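Local coordinates for abhydrolase domain-containing protein (Exiguobacterium antarcticum, PDB 5H3H) that is an alpha/beta hydrolase-fold esterase, probably cleaving carboxylic esters with a serine nucleophile and perhaps also acting as a perhydrolase, at residues K139-D143 with L196-D200; T212-K218 with S238-E244. Residues are numbered along the deposited sequence.

Interaction 1. Residues K139-D143 with L196-D200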
loop_
_atom_site.group_PDB
_atom_site.type_symbol
_atom_site.label_atom_id
_atom_site.label_comp_id
_atom_site.label_asym_id
_atom_site.label_seq_id
_atom_site.Cartn_x
_atom_site.Cartn_y
_atom_site.Cartn_z
ATOM N N LYS B 139 6.950 -17.418 -22.985
ATOM C CA LYS B 139 7.755 -18.015 -21.933
ATOM C C LYS B 139 8.926 -18.852 -22.413
ATOM O O LYS B 139 10.000 -18.891 -21.759
ATOM C CB LYS B 139 6.904 -18.905 -21.048
ATOM C CG LYS B 139 6.393 -18.166 -19.869
ATOM C CD LYS B 139 5.631 -19.111 -18.986
ATOM C CE LYS B 139 5.147 -18.384 -17.749
ATOM N NZ LYS B 139 4.246 -19.295 -17.003
ATOM N N ASP B 140 8.743 -19.551 -23.524
ATOM C CA ASP B 140 9.817 -20.399 -24.025
ATOM C C ASP B 140 10.968 -19.536 -24.625
ATOM O O ASP B 140 12.154 -19.910 -24.469
ATOM C CB ASP B 140 9.264 -21.512 -24.955
ATOM C CG ASP B 140 8.186 -22.421 -24.257
ATOM O OD1 ASP B 140 8.110 -22.502 -22.999
ATOM O OD2 ASP B 140 7.386 -23.065 -24.980
ATOM N N GLU B 141 10.657 -18.371 -25.219
ATOM C CA GLU B 141 11.741 -17.449 -25.610
ATOM C C GLU B 141 12.620 -16.957 -24.435
ATOM O O GLU B 141 13.789 -16.737 -24.615
ATOM C CB GLU B 141 11.261 -16.276 -26.461
ATOM C CG GLU B 141 10.932 -16.701 -27.895
ATOM C CD GLU B 141 9.993 -15.774 -28.659
ATOM O OE1 GLU B 141 9.981 -15.847 -29.912
ATOM O OE2 GLU B 141 9.233 -15.011 -28.055
ATOM N N VAL B 142 12.063 -16.787 -23.252
ATOM C CA VAL B 142 12.883 -16.313 -22.127
ATOM C C VAL B 142 13.702 -17.453 -21.521
ATOM O O VAL B 142 14.863 -17.266 -21.100
ATOM C CB VAL B 142 12.052 -15.554 -21.044
ATOM C CG1 VAL B 142 11.413 -14.277 -21.596
ATOM C CG2 VAL B 142 10.952 -16.416 -20.500
ATOM N N ASP B 143 13.108 -18.641 -21.462
ATOM C CA ASP B 143 13.878 -19.860 -21.169
ATOM C C ASP B 143 15.082 -20.037 -22.098
ATOM O O ASP B 143 16.145 -20.385 -21.620
ATOM C CB ASP B 143 12.997 -21.114 -21.205
ATOM C CG ASP B 143 12.048 -21.211 -20.004
ATOM O OD1 ASP B 143 12.425 -20.814 -18.867
ATOM O OD2 ASP B 143 10.918 -21.723 -20.195
ATOM N N LEU B 196 11.143 -12.058 -14.850
ATOM C CA LEU B 196 10.630 -11.526 -16.130
ATOM C C LEU B 196 9.679 -12.510 -16.781
ATOM O O LEU B 196 8.612 -12.127 -17.285
ATOM C CB LEU B 196 11.711 -11.092 -17.130
ATOM C CG LEU B 196 12.346 -9.729 -16.853
ATOM C CD1 LEU B 196 13.739 -9.681 -17.463
ATOM C CD2 LEU B 196 11.492 -8.566 -17.325
ATOM N N ARG B 197 10.014 -13.794 -16.722
ATOM C CA ARG B 197 9.180 -14.715 -17.410
ATOM C C ARG B 197 7.805 -14.799 -16.757
ATOM O O ARG B 197 6.804 -14.860 -17.455
ATOM C CB ARG B 197 9.867 -16.086 -17.563
ATOM C CG ARG B 197 9.769 -17.133 -16.505
ATOM C CD ARG B 197 9.404 -18.508 -17.127
ATOM N NE ARG B 197 10.512 -19.431 -17.056
ATOM C CZ ARG B 197 10.924 -20.083 -15.970
ATOM N NH1 ARG B 197 10.339 -19.932 -14.780
ATOM N NH2 ARG B 197 11.956 -20.887 -16.092
ATOM N N ASP B 198 7.779 -14.750 -15.429
ATOM C CA ASP B 198 6.622 -15.235 -14.663
ATOM C C ASP B 198 5.741 -14.151 -14.063
ATOM O O ASP B 198 4.576 -14.422 -13.798
ATOM C CB ASP B 198 7.068 -16.120 -13.512
ATOM C CG ASP B 198 7.594 -17.475 -13.950
ATOM O OD1 ASP B 198 7.407 -17.936 -15.108
ATOM O OD2 ASP B 198 8.238 -18.106 -13.107
ATOM N N GLU B 199 6.261 -12.952 -13.835
ATOM C CA GLU B 199 5.542 -11.917 -13.097
ATOM C C GLU B 199 4.427 -11.318 -13.953
ATOM O O GLU B 199 4.563 -11.193 -15.155
ATOM C CB GLU B 199 6.485 -10.811 -12.620
ATOM C CG GLU B 199 7.493 -11.219 -11.571
ATOM C CD GLU B 199 7.033 -11.026 -10.140
ATOM O OE1 GLU B 199 5.916 -10.528 -9.894
ATOM O OE2 GLU B 199 7.792 -11.361 -9.235
ATOM N N ASP B 200 3.311 -10.962 -13.324
ATOM C CA ASP B 200 2.110 -10.541 -14.041
ATOM C C ASP B 200 1.426 -9.462 -13.189
ATOM O O ASP B 200 0.887 -9.771 -12.137
ATOM C CB ASP B 200 1.180 -11.769 -14.290
ATOM C CG ASP B 200 -0.308 -11.382 -14.679
ATOM O OD1 ASP B 200 -0.659 -10.174 -14.892
ATOM O OD2 ASP B 200 -1.131 -12.315 -14.768
#
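In this alpha/beta hydrolase the mostly helical, strand-free insertion between strands 114-120 and 211-217 forms the cap, as is usual in this fold, and here its first helix, 139-149, meets the end of its last, 186-198, through a surface salt-bridge network. Arg-197 is at the middle. Its chi1 is p (87°), while chi2 and chi3 lie between wells, a bent course that carries the guanidinium over to Asp-143. There OD1 of Asp-143, near the guanidinium plane, accepts from both NE (3.0 Å) and NH2 (2.8 Å) of Arg-197. Lys-139, by contrast, is stretched out, with chi2 to chi4 all t, and its CG lies 4.1 Å from CD of Arg-197. Beneath the charges, buried Val-142 points toward the other helix and also packs on Phe-127, a residue of the ethaneperoxoic acid pocket, as is neighbouring Leu-196. Asp-198 is shared: its OD1 makes a long ion pair with NZ of Lys-139 at 3.9 Å, and its OD2 accepts a hydrogen bond from NH1 of Arg-197 at 3.2 Å.

Interaction 2. Residues T212-K218 with S238-E244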
loop_
_atom_site.group_PDB
_atom_site.type_symbol
_atom_site.label_atom_id
_atom_site.label_comp_id
_atom_site.label_asym_id
_atom_site.label_seq_id
_atom_site.Cartn_x
_atom_site.Cartn_y
_atom_site.Cartn_z
ATOM N N THR B 212 1.233 9.434 -13.763
ATOM C CA THR B 212 2.157 8.635 -14.575
ATOM C C THR B 212 2.447 9.192 -15.988
ATOM O O THR B 212 1.550 9.752 -16.674
ATOM C CB THR B 212 1.675 7.184 -14.597
ATOM O OG1 THR B 212 1.388 6.806 -13.223
ATOM C CG2 THR B 212 2.752 6.232 -15.200
ATOM N N LEU B 213 3.724 9.075 -16.381
ATOM C CA LEU B 213 4.168 9.244 -17.762
ATOM C C LEU B 213 4.756 7.941 -18.292
ATOM O O LEU B 213 5.686 7.403 -17.669
ATOM C CB LEU B 213 5.250 10.289 -17.829
ATOM C CG LEU B 213 5.887 10.467 -19.208
ATOM C CD1 LEU B 213 4.795 10.954 -20.164
ATOM C CD2 LEU B 213 7.066 11.423 -19.160
ATOM N N ILE B 214 4.262 7.495 -19.471
ATOM C CA ILE B 214 4.750 6.322 -20.163
ATOM C C ILE B 214 5.579 6.840 -21.340
ATOM O O ILE B 214 5.071 7.599 -22.156
ATOM C CB ILE B 214 3.594 5.422 -20.728
ATOM C CG1 ILE B 214 2.486 5.140 -19.692
ATOM C CG2 ILE B 214 4.140 4.119 -21.338
ATOM C CD1 ILE B 214 3.008 4.567 -18.413
ATOM N N MET B 215 6.825 6.390 -21.414
ATOM C CA MET B 215 7.754 6.722 -22.482
ATOM C C MET B 215 8.039 5.366 -23.144
ATOM O O MET B 215 8.417 4.401 -22.426
ATOM C CB MET B 215 9.053 7.345 -21.884
ATOM C CG MET B 215 8.987 8.844 -21.659
ATOM S SD MET B 215 10.540 9.736 -21.269
ATOM C CE MET B 215 10.451 9.305 -19.611
ATOM N N HIS B 216 7.857 5.236 -24.482
ATOM C CA HIS B 216 8.130 3.937 -25.094
ATOM C C HIS B 216 8.475 4.089 -26.592
ATOM O O HIS B 216 7.875 4.926 -27.286
ATOM C CB HIS B 216 6.917 3.054 -24.935
ATOM C CG HIS B 216 7.220 1.614 -24.775
ATOM N ND1 HIS B 216 6.962 0.955 -23.605
ATOM C CD2 HIS B 216 7.664 0.683 -25.649
ATOM C CE1 HIS B 216 7.260 -0.330 -23.753
ATOM N NE2 HIS B 216 7.699 -0.511 -24.989
ATOM N N GLY B 217 9.470 3.308 -27.023
ATOM C CA GLY B 217 9.920 3.237 -28.424
ATOM C C GLY B 217 8.935 2.501 -29.323
ATOM O O GLY B 217 8.497 1.372 -29.019
ATOM N N LYS B 218 8.603 3.132 -30.452
ATOM C CA LYS B 218 7.725 2.499 -31.410
ATOM C C LYS B 218 8.360 1.206 -31.920
ATOM O O LYS B 218 7.640 0.226 -32.127
ATOM C CB LYS B 218 7.391 3.461 -32.568
ATOM C CG LYS B 218 6.117 3.100 -33.310
ATOM C CD LYS B 218 4.890 3.171 -32.387
ATOM C CE LYS B 218 3.562 3.187 -33.150
ATOM N NZ LYS B 218 3.485 2.105 -34.184
ATOM N N SER B 238 -2.518 8.373 -16.711
ATOM C CA SER B 238 -1.230 8.282 -17.435
ATOM C C SER B 238 -1.175 9.053 -18.772
ATOM O O SER B 238 -2.131 9.011 -19.544
ATOM C CB SER B 238 -0.856 6.818 -17.697
ATOM O OG SER B 238 -1.787 6.146 -18.544
ATOM N N ARG B 239 -0.071 9.750 -19.030
ATOM C CA ARG B 239 0.248 10.305 -20.360
ATOM C C ARG B 239 1.155 9.351 -21.116
ATOM O O ARG B 239 1.905 8.605 -20.510
ATOM C CB ARG B 239 0.967 11.635 -20.244
ATOM C CG ARG B 239 0.215 12.663 -19.397
ATOM C CD ARG B 239 0.849 14.053 -19.436
ATOM N NE ARG B 239 -0.166 15.101 -19.245
ATOM C CZ ARG B 239 -0.664 15.511 -18.071
ATOM N NH1 ARG B 239 -0.240 14.978 -16.923
ATOM N NH2 ARG B 239 -1.602 16.470 -18.041
ATOM N N LEU B 240 1.115 9.394 -22.435
ATOM C CA LEU B 240 1.977 8.529 -23.256
ATOM C C LEU B 240 2.788 9.376 -24.210
ATOM O O LEU B 240 2.205 10.100 -25.011
ATOM C CB LEU B 240 1.115 7.578 -24.070
ATOM C CG LEU B 240 1.815 6.794 -25.187
ATOM C CD1 LEU B 240 2.909 5.918 -24.564
ATOM C CD2 LEU B 240 0.819 5.968 -25.994
ATOM N N GLU B 241 4.123 9.288 -24.141
ATOM C CA GLU B 241 4.991 9.885 -25.159
ATOM C C GLU B 241 5.700 8.804 -25.985
ATOM O O GLU B 241 6.530 8.074 -25.473
ATOM C CB GLU B 241 6.032 10.833 -24.553
ATOM C CG GLU B 241 5.609 12.320 -24.543
ATOM C CD GLU B 241 5.645 13.077 -25.894
ATOM O OE1 GLU B 241 6.562 12.889 -26.734
ATOM O OE2 GLU B 241 4.753 13.919 -26.103
ATOM N N VAL B 242 5.412 8.778 -27.281
ATOM C CA VAL B 242 5.879 7.760 -28.196
ATOM C C VAL B 242 7.215 8.260 -28.736
ATOM O O VAL B 242 7.326 9.367 -29.246
ATOM C CB VAL B 242 4.870 7.571 -29.357
ATOM C CG1 VAL B 242 5.301 6.468 -30.328
ATOM C CG2 VAL B 242 3.464 7.258 -28.813
ATOM N N PHE B 243 8.200 7.387 -28.714
ATOM C CA PHE B 243 9.489 7.667 -29.255
ATOM C C PHE B 243 9.521 7.008 -30.625
ATOM O O PHE B 243 9.661 5.801 -30.738
ATOM C CB PHE B 243 10.586 7.235 -28.265
ATOM C CG PHE B 243 10.725 8.221 -27.125
ATOM C CD1 PHE B 243 9.738 8.315 -26.156
ATOM C CD2 PHE B 243 11.751 9.112 -27.091
ATOM C CE1 PHE B 243 9.806 9.260 -25.136
ATOM C CE2 PHE B 243 11.826 10.071 -26.088
ATOM C CZ PHE B 243 10.859 10.118 -25.091
ATOM N N GLU B 244 9.391 7.828 -31.665
ATOM C CA GLU B 244 9.134 7.317 -33.030
ATOM C C GLU B 244 10.348 6.675 -33.614
ATOM O O GLU B 244 10.243 5.793 -34.474
ATOM C CB GLU B 244 8.696 8.445 -34.004
ATOM C CG GLU B 244 7.523 9.310 -33.515
ATOM C CD GLU B 244 6.141 8.682 -33.720
ATOM O OE1 GLU B 244 5.989 7.432 -33.936
ATOM O OE2 GLU B 244 5.183 9.477 -33.665
#
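Where the two strands are about to end, a sulfur meets a ring: SD of Met-215 sits 4.9 Å from the centroid of the Phe-243 ring, an oblique Met-aromatic contact, with CG of Met-215 3.6 Å from CE1 of Phe-243. The two residues are not paired with each other; Met-215 lies opposite Glu-241, and Phe-243 faces Gly-217, whose missing side chain leaves room on the ring's side of the sheet. Lys-257 adds a cation-pi contact to the same ring, and helix 255-267 covers Leu-213 and Met-215 on this face.

This is the last beta-alpha-beta unit of the alpha/beta hydrolase sheet, with 239-243 its edge strand within the chain and helix 225-234 the crossover. The backbones run parallel, 18° apart, in one unbroken register from Leu-213 beside Arg-239 to Gly-217 beside Phe-243. Even-numbered residues of 212-218 do the bonding: Ile-214 gives its N to O of Arg-239 (2.8 Å) and its O to N of Glu-241 (2.8 Å). His-216 repeats the pattern, with a longer bond from its N to O of Glu-241 (3.3 Å) and a tighter one from N of Phe-243 to its O (2.9 Å).

Helix 225-234 packs against the face bearing His-216, Leu-240 and Val-242, where CG2 of Ile-214 touches CD1 of Leu-240 at 3.9 Å. The His-216 ring hydrogen-bonds through NE2 to O of Cys-223, and touches the probable Ser-His-Asp triad (Ser-96, His-248, Asp-220), so this strand end lies beside the likely active site. Beyond the strands the pairing carries on for one more bond, N of Lys-218 to O of Phe-243, 2.9 Å.

Overall arrangement
From the N terminus the chain first lays down six of the eight strands, the last of them 114-120, then leaves the sheet for a run of helices. Interaction 1 closes that excursion: 52 residues, mostly helix and without a strand, separate its segments, so the first and last cap helices come together beside the ligand pocket. The chain then re-enters the sheet at strand 211-217, next to 114-120, and interaction 2 closes a shorter loop of 19 residues around helix 225-234. The two loops follow in series, neither nesting nor crossing. The centres of interactions 1 and 2 lie about 24 Å apart, their nearest atoms about 11 Å: one ties the cap together, the other completes the sheet's edge.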